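NEQ263 (PDB 5BN3) probably binds ATP as the B-type subunit of an archaeal ATP synthase core, a member of the ATPase alpha/beta family. Local coordinates at residues B[319-324]-B[346-351]; B[337-342]-B[400-405]; B[373-378]-B[406-411]. One frame throughout, in Å; residues are numbered along the deposited sequence.

Contact 1: residues B[319-324]-B[346-351]; sequences DLLKSL and SYAKGL
Tyr347 sets its CG anti to the backbone N (chi1 -175°), while Leu320 and Leu321 both hold CG beside their own backbone N, anti to the carbonyl carbon; all three CA-CB bonds point across the contact. They meet in the seam between the nucleotide-binding domain and the helical C-terminal domain of this ATPase alpha/beta-family chain. The ring is sandwiched by leucines: Leu320 CD1 lies over one face, offset toward the rim, and Leu351 CG over the centre of the opposite face, 4.2 Å above the plane. Leu321 CG comes in at the ring edge, 4.0 Å from Tyr347 CD2. Beyond the ring, Leu321 CD1 meets Leu351 CD1 tip to tip at 3.6 Å and also rests on Ala348 CB. Asp319 OD1 accepts from Leu321 N in an Asx turn and also from Lys322 N, completing an Asx motif, the latter from above the carboxylate plane. Arg412 of the V-type ATP synthase alpha chain binds Leu321 O and Ser323 O, which places the seam beside the subunit interface. The polar end of Tyr347 is held by Glu380 of helix 367-384 and by one water, which donates to Tyr347 OH at 2.8 Å and accepts from Leu320 N at 3.0 Å.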
ATOM      1  N   ASP B 319     -22.109   7.079 -18.199  1.00 32.12           N
ATOM      2  CA  ASP B 319     -21.922   5.633 -18.291  1.00 35.96           C
ATOM      3  C   ASP B 319     -23.237   4.951 -17.923  1.00 43.73           C
ATOM      4  O   ASP B 319     -23.634   4.943 -16.757  1.00 34.18           O
ATOM      5  CB  ASP B 319     -20.797   5.190 -17.344  1.00 39.78           C
ATOM      6  CG  ASP B 319     -20.374   3.741 -17.554  1.00 38.57           C
ATOM      7  OD1 ASP B 319     -21.245   2.863 -17.746  1.00 37.72           O
ATOM      8  OD2 ASP B 319     -19.153   3.475 -17.512  1.00 44.49           O
ATOM      9  N   LEU B 320     -23.911   4.382 -18.920  1.00 36.91           N
ATOM     10  CA  LEU B 320     -25.236   3.790 -18.727  1.00 33.71           C
ATOM     11  C   LEU B 320     -25.233   2.591 -17.785  1.00 30.93           C
ATOM     12  O   LEU B 320     -26.251   2.280 -17.168  1.00 35.44           O
ATOM     13  CB  LEU B 320     -25.840   3.372 -20.073  1.00 43.90           C
ATOM     14  CG  LEU B 320     -26.460   4.461 -20.946  1.00 49.43           C
ATOM     15  CD1 LEU B 320     -27.006   3.869 -22.236  1.00 42.83           C
ATOM     16  CD2 LEU B 320     -27.564   5.169 -20.191  1.00 41.24           C
ATOM     17  N   LEU B 321     -24.091   1.923 -17.673  1.00 30.16           N
ATOM     18  CA  LEU B 321     -24.019   0.684 -16.907  1.00 35.70           C
ATOM     19  C   LEU B 321     -23.476   0.877 -15.490  1.00 36.48           C
ATOM     20  O   LEU B 321     -23.889   0.179 -14.565  1.00 35.38           O
ATOM     21  CB  LEU B 321     -23.217  -0.371 -17.676  1.00 40.82           C
ATOM     22  CG  LEU B 321     -23.879  -0.770 -18.997  1.00 40.30           C
ATOM     23  CD1 LEU B 321     -23.062  -1.799 -19.752  1.00 49.75           C
ATOM     24  CD2 LEU B 321     -25.262  -1.303 -18.719  1.00 37.10           C
ATOM     25  N   LYS B 322     -22.568   1.831 -15.318  1.00 31.28           N
ATOM     26  CA  LYS B 322     -22.065   2.153 -13.985  1.00 43.09           C
ATOM     27  C   LYS B 322     -23.063   3.001 -13.208  1.00 35.40           C
ATOM     28  O   LYS B 322     -23.045   3.027 -11.977  1.00 34.79           O
ATOM     29  CB  LYS B 322     -20.718   2.876 -14.069  1.00 38.20           C
ATOM     30  CG  LYS B 322     -19.556   1.982 -14.474  1.00 50.88           C
ATOM     31  CD  LYS B 322     -18.245   2.757 -14.444  1.00 65.87           C
ATOM     32  CE  LYS B 322     -17.071   1.895 -14.886  1.00 65.94           C
ATOM     33  NZ  LYS B 322     -15.812   2.689 -14.977  1.00 68.32           N
ATOM     34  N   SER B 323     -23.931   3.697 -13.935  1.00 31.23           N
ATOM     35  CA  SER B 323     -24.953   4.525 -13.307  1.00 27.70           C
ATOM     36  C   SER B 323     -26.086   3.664 -12.762  1.00 37.33           C
ATOM     37  O   SER B 323     -26.290   2.528 -13.203  1.00 32.66           O
ATOM     38  CB  SER B 323     -25.499   5.566 -14.285  1.00 31.80           C
ATOM     39  OG  SER B 323     -24.466   6.428 -14.727  1.00 32.08           O
ATOM     40  N   LEU B 324     -26.815   4.213 -11.795  1.00 30.69           N
ATOM     41  CA  LEU B 324     -27.866   3.476 -11.111  1.00 29.25           C
ATOM     42  C   LEU B 324     -28.847   4.420 -10.435  1.00 32.24           C
ATOM     43  O   LEU B 324     -28.449   5.413  -9.834  1.00 32.99           O
ATOM     44  CB  LEU B 324     -27.257   2.544 -10.057  1.00 34.88           C
ATOM     45  CG  LEU B 324     -28.244   1.875  -9.095  1.00 39.60           C
ATOM     46  CD1 LEU B 324     -29.129   0.898  -9.844  1.00 31.04           C
ATOM     47  CD2 LEU B 324     -27.523   1.175  -7.949  1.00 42.85           C
ATOM     48  N   SER B 346     -29.035  -4.843 -23.918  1.00 43.57           N
ATOM     49  CA  SER B 346     -28.492  -4.832 -25.274  1.00 47.20           C
ATOM     50  C   SER B 346     -27.212  -4.004 -25.381  1.00 52.82           C
ATOM     51  O   SER B 346     -26.303  -4.354 -26.133  1.00 50.08           O
ATOM     52  CB  SER B 346     -29.532  -4.319 -26.273  1.00 48.25           C
ATOM     53  OG  SER B 346     -30.734  -5.062 -26.186  1.00 47.81           O
ATOM     54  N   TYR B 347     -27.148  -2.904 -24.635  1.00 44.81           N
ATOM     55  CA  TYR B 347     -25.955  -2.061 -24.607  1.00 39.88           C
ATOM     56  C   TYR B 347     -24.792  -2.832 -23.993  1.00 42.35           C
ATOM     57  O   TYR B 347     -23.672  -2.789 -24.499  1.00 46.86           O
ATOM     58  CB  TYR B 347     -26.226  -0.773 -23.817  1.00 38.54           C
ATOM     59  CG  TYR B 347     -25.086   0.223 -23.829  1.00 43.74           C
ATOM     60  CD1 TYR B 347     -24.606   0.742 -25.022  1.00 42.53           C
ATOM     61  CD2 TYR B 347     -24.505   0.659 -22.646  1.00 46.75           C
ATOM     62  CE1 TYR B 347     -23.570   1.654 -25.039  1.00 46.92           C
ATOM     63  CE2 TYR B 347     -23.466   1.574 -22.655  1.00 41.21           C
ATOM     64  CZ  TYR B 347     -23.004   2.066 -23.855  1.00 47.52           C
ATOM     65  OH  TYR B 347     -21.973   2.975 -23.879  1.00 39.84           O
ATOM     66  N   ALA B 348     -25.071  -3.545 -22.906  1.00 37.66           N
ATOM     67  CA  ALA B 348     -24.058  -4.356 -22.237  1.00 40.85           C
ATOM     68  C   ALA B 348     -23.513  -5.445 -23.156  1.00 51.12           C
ATOM     69  O   ALA B 348     -22.302  -5.656 -23.235  1.00 43.94           O
ATOM     70  CB  ALA B 348     -24.628  -4.970 -20.973  1.00 41.33           C
ATOM     71  N   LYS B 349     -24.412  -6.142 -23.842  1.00 49.78           N
ATOM     72  CA  LYS B 349     -24.012  -7.176 -24.789  1.00 58.11           C
ATOM     73  C   LYS B 349     -23.233  -6.555 -25.947  1.00 54.14           C
ATOM     74  O   LYS B 349     -22.288  -7.153 -26.462  1.00 49.87           O
ATOM     75  CB  LYS B 349     -25.238  -7.939 -25.298  1.00 54.27           C
ATOM     76  CG  LYS B 349     -24.910  -9.160 -26.145  1.00 66.93           C
ATOM     77  CD  LYS B 349     -25.889 -10.298 -25.879  1.00 78.32           C
ATOM     78  CE  LYS B 349     -25.586 -11.512 -26.747  1.00 76.68           C
ATOM     79  NZ  LYS B 349     -24.193 -12.010 -26.568  1.00 88.85           N
ATOM     80  N   GLY B 350     -23.623  -5.344 -26.335  1.00 48.66           N
ATOM     81  CA  GLY B 350     -22.916  -4.614 -27.372  1.00 44.07           C
ATOM     82  C   GLY B 350     -21.496  -4.267 -26.967  1.00 56.43           C
ATOM     83  O   GLY B 350     -20.586  -4.295 -27.796  1.00 52.58           O
ATOM     84  N   LEU B 351     -21.306  -3.942 -25.691  1.00 43.24           N
ATOM     85  CA  LEU B 351     -19.984  -3.583 -25.183  1.00 45.63           C
ATOM     86  C   LEU B 351     -19.050  -4.790 -25.111  1.00 45.30           C
ATOM     87  O   LEU B 351     -17.850  -4.670 -25.365  1.00 50.60           O
ATOM     88  CB  LEU B 351     -20.095  -2.908 -23.812  1.00 48.95           C
ATOM     89  CG  LEU B 351     -20.713  -1.508 -23.800  1.00 53.30           C
ATOM     90  CD1 LEU B 351     -20.739  -0.932 -22.395  1.00 53.10           C
ATOM     91  CD2 LEU B 351     -19.942  -0.596 -24.725  1.00 42.12           C
TER
HETATM   92  O   HOH W   1     -22.606   4.511 -21.565  1.00 39.06           O

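Contact 2: residues B[337-342]-B[400-405]; sequences KKYADI and IIDSIL
Tyr339 reaches from helix 337-342 to Asp402 on helix 400-405, and its OH lies 2.9 Å from Asp402 OD1 and 2.9 Å from Asp402 OD2. The hydroxyl is thus equally near both carboxylate oxygens; ring and carboxylate planes stand 50° apart. Asp402 CG, anti to its carbonyl carbon (chi1 -71°), lies at the ring edge, in plane. The closer packing lies beside this polar pair: Ile401 CG2 sits at the same ring's edge, 4.0 Å from Tyr339 CD1, and Ile401 CD1 is equally near that carbon. Phe398 stacks on the ring from outside the two segments. Replacing Tyr339 by an alanine would probably leave Asp402 without its hydroxyl partner and open a gap beside Ile401. At the margin, partly exposed Ile342 packs modestly looser, its CG2 standing 4.3 Å from Ile401 CG2 and 4.2 Å from Leu405 CD1. Tyr339 and Asp402 are partly exposed too, whereas Ile401 and Leu405 are buried and also touch Phe383 and Phe375, respectively, of helix 367-384. The axes of the two segments approach to 11.5 Å and cross at 44°, bridged by side chains, an arrangement belonging to the helical C-terminal domain of V- and A-type ATP synthases.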
ATOM      1  N   LYS B 337     -40.467   0.002 -17.972  1.00 43.03           N
ATOM      2  CA  LYS B 337     -39.590  -1.064 -17.496  1.00 45.17           C
ATOM      3  C   LYS B 337     -39.050  -1.895 -18.650  1.00 49.54           C
ATOM      4  O   LYS B 337     -37.881  -2.278 -18.658  1.00 38.94           O
ATOM      5  CB  LYS B 337     -40.327  -1.964 -16.499  1.00 45.35           C
ATOM      6  CG  LYS B 337     -40.647  -1.286 -15.174  1.00 59.30           C
ATOM      7  CD  LYS B 337     -41.544  -2.160 -14.301  1.00 59.46           C
ATOM      8  CE  LYS B 337     -41.908  -1.450 -13.002  1.00 65.56           C
ATOM      9  NZ  LYS B 337     -42.831  -2.252 -12.150  1.00 77.10           N
ATOM     10  N   LYS B 338     -39.911  -2.163 -19.626  1.00 48.44           N
ATOM     11  CA  LYS B 338     -39.530  -2.948 -20.793  1.00 55.63           C
ATOM     12  C   LYS B 338     -38.439  -2.253 -21.604  1.00 40.50           C
ATOM     13  O   LYS B 338     -37.467  -2.885 -22.021  1.00 48.99           O
ATOM     14  CB  LYS B 338     -40.754  -3.215 -21.672  1.00 57.56           C
ATOM     15  CG  LYS B 338     -40.458  -4.050 -22.902  1.00 77.11           C
ATOM     16  CD  LYS B 338     -41.630  -4.049 -23.870  1.00 98.01           C
ATOM     17  CE  LYS B 338     -41.238  -4.665 -25.203  1.00109.93           C
ATOM     18  NZ  LYS B 338     -40.750  -6.063 -25.047  1.00 92.16           N
ATOM     19  N   TYR B 339     -38.597  -0.950 -21.819  1.00 40.60           N
ATOM     20  CA  TYR B 339     -37.614  -0.180 -22.576  1.00 41.02           C
ATOM     21  C   TYR B 339     -36.278  -0.074 -21.847  1.00 44.41           C
ATOM     22  O   TYR B 339     -35.220  -0.169 -22.467  1.00 41.30           O
ATOM     23  CB  TYR B 339     -38.153   1.217 -22.903  1.00 51.67           C
ATOM     24  CG  TYR B 339     -38.950   1.279 -24.185  1.00 53.24           C
ATOM     25  CD1 TYR B 339     -38.315   1.412 -25.410  1.00 49.16           C
ATOM     26  CD2 TYR B 339     -40.335   1.207 -24.170  1.00 61.46           C
ATOM     27  CE1 TYR B 339     -39.037   1.470 -26.585  1.00 60.61           C
ATOM     28  CE2 TYR B 339     -41.066   1.263 -25.338  1.00 56.30           C
ATOM     29  CZ  TYR B 339     -40.410   1.394 -26.543  1.00 62.96           C
ATOM     30  OH  TYR B 339     -41.130   1.452 -27.712  1.00 65.03           O
ATOM     31  N   ALA B 340     -36.328   0.128 -20.534  1.00 44.23           N
ATOM     32  CA  ALA B 340     -35.110   0.231 -19.737  1.00 42.24           C
ATOM     33  C   ALA B 340     -34.322  -1.072 -19.774  1.00 43.64           C
ATOM     34  O   ALA B 340     -33.102  -1.066 -19.937  1.00 43.11           O
ATOM     35  CB  ALA B 340     -35.443   0.599 -18.309  1.00 38.79           C
ATOM     36  N   ASP B 341     -35.029  -2.186 -19.619  1.00 42.97           N
ATOM     37  CA  ASP B 341     -34.401  -3.500 -19.639  1.00 44.16           C
ATOM     38  C   ASP B 341     -33.751  -3.791 -20.993  1.00 49.69           C
ATOM     39  O   ASP B 341     -32.617  -4.264 -21.051  1.00 46.19           O
ATOM     40  CB  ASP B 341     -35.427  -4.584 -19.292  1.00 48.82           C
ATOM     41  CG  ASP B 341     -34.791  -5.814 -18.673  1.00 84.18           C
ATOM     42  OD1 ASP B 341     -33.949  -5.655 -17.764  1.00 94.66           O
ATOM     43  OD2 ASP B 341     -35.131  -6.938 -19.095  1.00 94.29           O
ATOM     44  N   ILE B 342     -34.463  -3.495 -22.076  1.00 44.13           N
ATOM     45  CA  ILE B 342     -33.951  -3.741 -23.423  1.00 44.89           C
ATOM     46  C   ILE B 342     -32.729  -2.862 -23.715  1.00 53.09           C
ATOM     47  O   ILE B 342     -31.783  -3.301 -24.368  1.00 45.09           O
ATOM     48  CB  ILE B 342     -35.066  -3.549 -24.495  1.00 53.90           C
ATOM     49  CG1 ILE B 342     -35.213  -4.801 -25.367  1.00 69.04           C
ATOM     50  CG2 ILE B 342     -34.809  -2.324 -25.367  1.00 55.13           C
ATOM     51  CD1 ILE B 342     -34.122  -4.955 -26.412  1.00 72.60           C
ATOM     52  N   ILE B 400     -36.436   6.934 -30.152  1.00 46.55           N
ATOM     53  CA  ILE B 400     -35.030   6.810 -30.521  1.00 44.99           C
ATOM     54  C   ILE B 400     -34.560   5.365 -30.351  1.00 49.61           C
ATOM     55  O   ILE B 400     -33.894   4.816 -31.229  1.00 45.96           O
ATOM     56  CB  ILE B 400     -34.139   7.763 -29.690  1.00 51.63           C
ATOM     57  CG1 ILE B 400     -34.473   9.223 -30.017  1.00 46.50           C
ATOM     58  CG2 ILE B 400     -32.674   7.503 -29.965  1.00 40.52           C
ATOM     59  CD1 ILE B 400     -33.704  10.234 -29.182  1.00 47.88           C
ATOM     60  N   ILE B 401     -34.923   4.753 -29.226  1.00 43.11           N
ATOM     61  CA  ILE B 401     -34.587   3.358 -28.958  1.00 49.68           C
ATOM     62  C   ILE B 401     -35.179   2.440 -30.029  1.00 57.09           C
ATOM     63  O   ILE B 401     -34.494   1.549 -30.536  1.00 48.63           O
ATOM     64  CB  ILE B 401     -35.078   2.918 -27.560  1.00 41.72           C
ATOM     65  CG1 ILE B 401     -34.337   3.694 -26.465  1.00 45.42           C
ATOM     66  CG2 ILE B 401     -34.869   1.431 -27.359  1.00 41.86           C
ATOM     67  CD1 ILE B 401     -34.809   3.374 -25.054  1.00 43.87           C
ATOM     68  N   ASP B 402     -36.444   2.668 -30.375  1.00 52.35           N
ATOM     69  CA  ASP B 402     -37.104   1.909 -31.435  1.00 60.24           C
ATOM     70  C   ASP B 402     -36.354   2.037 -32.760  1.00 54.47           C
ATOM     71  O   ASP B 402     -36.132   1.047 -33.455  1.00 61.94           O
ATOM     72  CB  ASP B 402     -38.554   2.377 -31.618  1.00 54.04           C
ATOM     73  CG  ASP B 402     -39.452   1.976 -30.462  1.00 68.51           C
ATOM     74  OD1 ASP B 402     -39.117   1.009 -29.744  1.00 67.93           O
ATOM     75  OD2 ASP B 402     -40.505   2.622 -30.282  1.00 66.92           O
ATOM     76  N   SER B 403     -35.961   3.259 -33.101  1.00 52.96           N
ATOM     77  CA  SER B 403     -35.236   3.524 -34.341  1.00 53.23           C
ATOM     78  C   SER B 403     -33.869   2.835 -34.381  1.00 70.39           C
ATOM     79  O   SER B 403     -33.484   2.261 -35.401  1.00 62.32           O
ATOM     80  CB  SER B 403     -35.073   5.032 -34.535  1.00 54.68           C
ATOM     81  OG  SER B 403     -34.334   5.317 -35.706  1.00 65.46           O
ATOM     82  N   ILE B 404     -33.148   2.892 -33.264  1.00 59.86           N
ATOM     83  CA  ILE B 404     -31.834   2.262 -33.154  1.00 55.87           C
ATOM     84  C   ILE B 404     -31.931   0.739 -33.264  1.00 50.14           C
ATOM     85  O   ILE B 404     -31.102   0.100 -33.915  1.00 61.36           O
ATOM     86  CB  ILE B 404     -31.139   2.647 -31.827  1.00 63.34           C
ATOM     87  CG1 ILE B 404     -30.879   4.156 -31.778  1.00 56.16           C
ATOM     88  CG2 ILE B 404     -29.832   1.902 -31.665  1.00 68.85           C
ATOM     89  CD1 ILE B 404     -30.329   4.640 -30.449  1.00 67.72           C
ATOM     90  N   LEU B 405     -32.949   0.165 -32.627  1.00 50.88           N
ATOM     91  CA  LEU B 405     -33.182  -1.277 -32.674  1.00 63.38           C
ATOM     92  C   LEU B 405     -33.378  -1.771 -34.107  1.00 71.48           C
ATOM     93  O   LEU B 405     -32.891  -2.838 -34.476  1.00 71.84           O
ATOM     94  CB  LEU B 405     -34.387  -1.652 -31.805  1.00 58.93           C
ATOM     95  CG  LEU B 405     -34.137  -1.687 -30.295  1.00 60.56           C
ATOM     96  CD1 LEU B 405     -35.428  -1.893 -29.518  1.00 52.80           C
ATOM     97  CD2 LEU B 405     -33.145  -2.784 -29.963  1.00 55.04           C
TER

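Contact 3: residues B[373-378]-B[406-411]; sequences LKFAEL and SQSGLP
Lys374 and Gln407 supply the polar link: the extended lysine chain, its CG anti to the backbone N (chi1 -174°), runs to the end of helix 394-408, where NZ donates to Gln407 O. The modelled separation of Lys374 NZ and Gln407 O is very short, so its exact length is doubtful. Close approach of a hydroxyl to backbone and side chains comes next. Ser408 OG lies 3.2 Å from Phe375 CA and at the edge of the Phe375 ring, in plane, and Leu378 CD1 stands 3.7 Å from the same Ser408 OG. The hydroxyl's hydrogen bond goes to Ile404 O in its own helix, which satisfies it in this buried spot. Carbon contacts complete the join. Leu378 CD1 touches Gln407 CB at 3.7 Å, the two side chains crossing obliquely, while in the apolar pair Leu410 CD1 meets Phe375 CB at 4.0 Å, those side chains crossing at about a right angle. The Phe375 side chain also packs onto Ile404, Leu405 and Ser346. Gly409, with a positive phi of 102°, ends the helix and turns the chain, and Leu410 then packs against Phe375. A helix closed by a glycine, with the following leucine packed on a neighbouring helix, is the arrangement found here in the helical C-terminal domain of the A- and V-type ATP synthase family.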
ATOM      1  N   LEU B 373     -23.203  -4.913 -31.420  1.00 60.55           N
ATOM      2  CA  LEU B 373     -22.066  -4.016 -31.605  1.00 60.64           C
ATOM      3  C   LEU B 373     -22.500  -2.676 -32.194  1.00 72.14           C
ATOM      4  O   LEU B 373     -22.057  -1.615 -31.750  1.00 62.77           O
ATOM      5  CB  LEU B 373     -21.023  -4.669 -32.512  1.00 67.16           C
ATOM      6  CG  LEU B 373     -19.770  -3.843 -32.800  1.00 75.22           C
ATOM      7  CD1 LEU B 373     -19.131  -3.416 -31.499  1.00 81.30           C
ATOM      8  CD2 LEU B 373     -18.779  -4.630 -33.636  1.00 87.07           C
ATOM      9  N   LYS B 374     -23.368  -2.739 -33.198  1.00 65.93           N
ATOM     10  CA  LYS B 374     -23.889  -1.539 -33.841  1.00 72.01           C
ATOM     11  C   LYS B 374     -24.834  -0.785 -32.908  1.00 55.30           C
ATOM     12  O   LYS B 374     -24.857   0.445 -32.900  1.00 54.16           O
ATOM     13  CB  LYS B 374     -24.619  -1.911 -35.132  1.00 62.85           C
ATOM     14  CG  LYS B 374     -25.083  -0.720 -35.952  1.00 67.18           C
ATOM     15  CD  LYS B 374     -26.006  -1.167 -37.074  1.00 91.40           C
ATOM     16  CE  LYS B 374     -26.247  -0.051 -38.077  1.00 97.87           C
ATOM     17  NZ  LYS B 374     -27.180  -0.477 -39.159  1.00102.75           N
ATOM     18  N   PHE B 375     -25.613  -1.534 -32.130  1.00 53.67           N
ATOM     19  CA  PHE B 375     -26.560  -0.954 -31.185  1.00 56.83           C
ATOM     20  C   PHE B 375     -25.849  -0.058 -30.179  1.00 51.36           C
ATOM     21  O   PHE B 375     -26.274   1.068 -29.926  1.00 52.57           O
ATOM     22  CB  PHE B 375     -27.325  -2.062 -30.457  1.00 53.97           C
ATOM     23  CG  PHE B 375     -28.322  -1.557 -29.450  1.00 53.44           C
ATOM     24  CD1 PHE B 375     -29.569  -1.108 -29.856  1.00 50.79           C
ATOM     25  CD2 PHE B 375     -28.015  -1.542 -28.098  1.00 48.60           C
ATOM     26  CE1 PHE B 375     -30.491  -0.642 -28.931  1.00 61.94           C
ATOM     27  CE2 PHE B 375     -28.932  -1.078 -27.170  1.00 40.91           C
ATOM     28  CZ  PHE B 375     -30.172  -0.629 -27.587  1.00 53.19           C
ATOM     29  N   ALA B 376     -24.760  -0.566 -29.612  1.00 55.24           N
ATOM     30  CA  ALA B 376     -23.983   0.184 -28.635  1.00 52.79           C
ATOM     31  C   ALA B 376     -23.380   1.445 -29.244  1.00 52.70           C
ATOM     32  O   ALA B 376     -23.279   2.475 -28.577  1.00 47.87           O
ATOM     33  CB  ALA B 376     -22.896  -0.693 -28.042  1.00 54.29           C
ATOM     34  N   GLU B 377     -22.972   1.360 -30.506  1.00 52.44           N
ATOM     35  CA  GLU B 377     -22.422   2.514 -31.210  1.00 47.53           C
ATOM     36  C   GLU B 377     -23.487   3.594 -31.389  1.00 51.38           C
ATOM     37  O   GLU B 377     -23.230   4.777 -31.165  1.00 47.46           O
ATOM     38  CB  GLU B 377     -21.868   2.099 -32.576  1.00 58.56           C
ATOM     39  CG  GLU B 377     -21.258   3.249 -33.366  1.00 70.12           C
ATOM     40  CD  GLU B 377     -21.107   2.938 -34.844  1.00 99.02           C
ATOM     41  OE1 GLU B 377     -21.041   1.742 -35.204  1.00 97.98           O
ATOM     42  OE2 GLU B 377     -21.059   3.892 -35.649  1.00 81.87           O
ATOM     43  N   LEU B 378     -24.685   3.174 -31.788  1.00 45.42           N
ATOM     44  CA  LEU B 378     -25.789   4.100 -32.036  1.00 57.03           C
ATOM     45  C   LEU B 378     -26.389   4.666 -30.747  1.00 48.37           C
ATOM     46  O   LEU B 378     -26.859   5.803 -30.726  1.00 46.74           O
ATOM     47  CB  LEU B 378     -26.878   3.419 -32.867  1.00 54.46           C
ATOM     48  CG  LEU B 378     -26.535   2.994 -34.297  1.00 61.82           C
ATOM     49  CD1 LEU B 378     -27.630   2.111 -34.868  1.00 58.86           C
ATOM     50  CD2 LEU B 378     -26.340   4.210 -35.175  1.00 61.50           C
ATOM     51  N   SER B 406     -34.079  -0.979 -34.912  1.00 63.88           N
ATOM     52  CA  SER B 406     -34.304  -1.307 -36.315  1.00 70.15           C
ATOM     53  C   SER B 406     -33.018  -1.192 -37.129  1.00 68.81           C
ATOM     54  O   SER B 406     -32.690  -2.090 -37.906  1.00 80.68           O
ATOM     55  CB  SER B 406     -35.384  -0.399 -36.903  1.00 67.20           C
ATOM     56  OG  SER B 406     -36.600  -0.533 -36.190  1.00 79.18           O
ATOM     57  N   GLN B 407     -32.298  -0.085 -36.950  1.00 64.35           N
ATOM     58  CA  GLN B 407     -31.030   0.138 -37.642  1.00 67.69           C
ATOM     59  C   GLN B 407     -30.019  -0.963 -37.333  1.00 75.57           C
ATOM     60  O   GLN B 407     -29.203  -1.322 -38.180  1.00 77.63           O
ATOM     61  CB  GLN B 407     -30.423   1.492 -37.250  1.00 69.59           C
ATOM     62  CG  GLN B 407     -31.229   2.712 -37.665  1.00 81.03           C
ATOM     63  CD  GLN B 407     -30.453   4.008 -37.486  1.00 84.61           C
ATOM     64  OE1 GLN B 407     -29.354   4.167 -38.018  1.00 88.36           O
ATOM     65  NE2 GLN B 407     -31.023   4.940 -36.729  1.00 78.06           N
ATOM     66  N   SER B 408     -30.084  -1.493 -36.117  1.00 67.25           N
ATOM     67  CA  SER B 408     -29.117  -2.486 -35.662  1.00 81.13           C
ATOM     68  C   SER B 408     -29.427  -3.896 -36.156  1.00 73.12           C
ATOM     69  O   SER B 408     -28.525  -4.722 -36.290  1.00 72.30           O
ATOM     70  CB  SER B 408     -29.027  -2.476 -34.136  1.00 67.60           C
ATOM     71  OG  SER B 408     -28.578  -1.216 -33.672  1.00 69.31           O
ATOM     72  N   GLY B 409     -30.699  -4.172 -36.423  1.00 74.64           N
ATOM     73  CA  GLY B 409     -31.103  -5.496 -36.862  1.00 81.41           C
ATOM     74  C   GLY B 409     -31.737  -6.292 -35.739  1.00 90.42           C
ATOM     75  O   GLY B 409     -32.281  -7.375 -35.960  1.00 88.08           O
ATOM     76  N   LEU B 410     -31.655  -5.750 -34.528  1.00 90.02           N
ATOM     77  CA  LEU B 410     -32.307  -6.341 -33.366  1.00 83.19           C
ATOM     78  C   LEU B 410     -33.814  -6.120 -33.470  1.00 88.91           C
ATOM     79  O   LEU B 410     -34.262  -5.244 -34.210  1.00 90.67           O
ATOM     80  CB  LEU B 410     -31.767  -5.708 -32.079  1.00 82.78           C
ATOM     81  CG  LEU B 410     -30.277  -5.886 -31.779  1.00 78.86           C
ATOM     82  CD1 LEU B 410     -29.885  -5.200 -30.476  1.00 71.02           C
ATOM     83  CD2 LEU B 410     -29.936  -7.359 -31.721  1.00 74.38           C
ATOM     84  N   PRO B 411     -34.607  -6.934 -32.753  1.00 96.67           N
ATOM     85  CA  PRO B 411     -36.051  -6.691 -32.677  1.00 89.75           C
ATOM     86  C   PRO B 411     -36.360  -5.328 -32.069  1.00 92.54           C
ATOM     87  O   PRO B 411     -36.947  -4.488 -32.750  1.00103.18           O
ATOM     88  CB  PRO B 411     -36.537  -7.792 -31.733  1.00 92.29           C
ATOM     89  CG  PRO B 411     -35.565  -8.891 -31.918  1.00 93.04           C
ATOM     90  CD  PRO B 411     -34.236  -8.230 -32.157  1.00 94.11           C
TER

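Contact 1 is the buried one, a leucine-and-tyrosine seam where the nucleotide-binding domain meets the C-terminal helices beside the alpha-chain interface; contacts 2 and 3 are partly buried, lie within the helical C-terminal region, contact 3 including the turn after helix 394-408, and touch no other chain of the assembly. Helix 334-356 serves contacts 1 and 2, and helix 394-408 serves contacts 2 and 3. Phe375 links the group: it packs against Ser346 of contact 1 and against Ile404 and Leu405 of contact 2. The polar chemistry differs, from a water bridge in contact 1 to a tyrosine-carboxylate pair in contact 2 and, very short as modelled, a lysine on a helix-end carbonyl in contact 3.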